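Local atomic coordinates of bifunctional purine biosynthetic protein ADE5,7 (Cryptococcus neoformans var. grubii serotype A, PDB entry 7LVO), a protein that catalyses the second and fifth steps of de novo purine biosynthesis, with this N-terminal part carrying the phosphoribosylamine–glycine ligase activity. Residues 415-418 and 419-422. Sequence-based numbering, arbitrary orientation.
Sequences KRSD and NVTV
Arg416 reaches along a tight beta hairpin to Asn419 at its turn, its NH2 lying 2.7 Å from Asn419 OD1. This hydrogen bond uses a lone pair in the amide plane, although the guanidinium and amide planes stand 84° apart. With CG anti to the backbone N (chi1 -167°), the Asn419 side chain runs alongside the arginine's end, and the rotation of its amide turns OD1 to NH2. Bends at chi2 and chi3 fold the Arg416 chain over the turn, bringing one guanidinium face above Val420 N.

The backbone ladder is antiparallel. Lys415 and Val422 form a hydrogen-bonded pair, with Val422 N to Lys415 O at 2.9 Å and nearly straight (168°), and Lys415 N to Val422 O at 3.0 Å. Arg416 and Thr421 form the next, non-hydrogen-bonded pair, and Ser417 N then meets Val420 O at 3.1 Å. Between them Asp418 and Asn419 make the reversal, both with left-handed backbone angles, a conformation that asparagine and aspartate tolerate better than most residues. Lys415, on the hairpin face it shares with Val422, runs its extended aliphatic chain away from the other arm, and a bend at the last torsion puts NZ 3.3 Å from Arg416 O; a long, charged chain suits this exposed position.

This hairpin belongs to the C domain of the synthetase, away from the predicted ATP and magnesium sites. Its Arg416–Thr421 face turns toward helix 72-77, where both side chains touch Leu76; Thr421, beta-branched and buried, suits a strand there. Across the pair Arg416 and Thr421 cross at about a right angle, with Arg416 CD 3.3 Å from Thr421 OG1.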
loop_
_atom_site.group_PDB
_atom_site.type_symbol
_atom_site.label_atom_id
_atom_site.label_comp_id
_atom_site.label_asym_id
_atom_site.label_seq_id
_atom_site.Cartn_x
_atom_site.Cartn_y
_atom_site.Cartn_z
ATOM N N LYS A 415 9.791 18.066 -1.530
ATOM C CA LYS A 415 10.302 18.689 -0.320
ATOM C C LYS A 415 10.295 20.196 -0.513
ATOM O O LYS A 415 10.452 20.692 -1.632
ATOM C CB LYS A 415 11.716 18.199 0.008
ATOM C CG LYS A 415 12.200 18.575 1.399
ATOM C CD LYS A 415 13.714 18.427 1.518
ATOM C CE LYS A 415 14.174 18.567 2.964
ATOM N NZ LYS A 415 13.636 19.796 3.616
ATOM N N ARG A 416 10.101 20.919 0.589
ATOM C CA ARG A 416 10.204 22.370 0.587
ATOM C C ARG A 416 11.614 22.781 0.994
ATOM O O ARG A 416 12.226 22.163 1.870
ATOM C CB ARG A 416 9.181 22.993 1.535
ATOM C CG ARG A 416 7.756 22.981 1.010
ATOM C CD ARG A 416 7.564 23.967 -0.130
ATOM N NE ARG A 416 7.459 25.347 0.333
ATOM C CZ ARG A 416 7.324 26.397 -0.466
ATOM N NH1 ARG A 416 7.295 26.263 -1.782
ATOM N NH2 ARG A 416 7.214 27.611 0.067
ATOM N N SER A 417 12.123 23.835 0.359
ATOM C CA SER A 417 13.474 24.307 0.647
ATOM C C SER A 417 13.602 25.736 0.137
ATOM O O SER A 417 13.689 25.952 -1.076
ATOM C CB SER A 417 14.512 23.396 0.001
ATOM O OG SER A 417 14.392 23.414 -1.408
ATOM N N ASP A 418 13.609 26.700 1.055
ATOM C CA ASP A 418 13.812 28.106 0.713
ATOM C C ASP A 418 12.684 28.627 -0.176
ATOM O O ASP A 418 12.912 29.274 -1.200
ATOM C CB ASP A 418 15.176 28.312 0.048
ATOM C CG ASP A 418 16.315 27.732 0.866
ATOM O OD1 ASP A 418 16.184 27.654 2.109
ATOM O OD2 ASP A 418 17.344 27.349 0.266
ATOM N N ASN A 419 11.451 28.334 0.228
ATOM C CA ASN A 419 10.258 28.809 -0.469
ATOM C C ASN A 419 10.235 28.314 -1.918
ATOM O O ASN A 419 10.226 29.093 -2.874
ATOM C CB ASN A 419 10.164 30.338 -0.405
ATOM C CG ASN A 419 8.798 30.858 -0.823
ATOM O OD1 ASN A 419 7.779 30.189 -0.635
ATOM N ND2 ASN A 419 8.771 32.058 -1.393
ATOM N N VAL A 420 10.228 26.990 -2.063
ATOM C CA VAL A 420 10.133 26.354 -3.373
ATOM C C VAL A 420 10.061 24.843 -3.198
ATOM O O VAL A 420 10.816 24.257 -2.412
ATOM C CB VAL A 420 11.315 26.749 -4.278
ATOM C CG1 VAL A 420 12.620 26.210 -3.713
ATOM C CG2 VAL A 420 11.089 26.246 -5.692
ATOM N N THR A 421 9.153 24.204 -3.928
ATOM C CA THR A 421 9.000 22.758 -3.876
ATOM C C THR A 421 9.899 22.109 -4.921
ATOM O O THR A 421 9.873 22.491 -6.095
ATOM C CB THR A 421 7.542 22.357 -4.108
ATOM O OG1 THR A 421 6.706 23.062 -3.185
ATOM C CG2 THR A 421 7.361 20.859 -3.914
ATOM N N VAL A 422 10.679 21.119 -4.493
ATOM C CA VAL A 422 11.617 20.435 -5.371
ATOM C C VAL A 422 11.382 18.936 -5.274
ATOM O O VAL A 422 10.896 18.429 -4.260
ATOM C CB VAL A 422 13.086 20.770 -5.030
ATOM C CG1 VAL A 422 13.311 22.278 -5.069
ATOM C CG2 VAL A 422 13.455 20.201 -3.664
#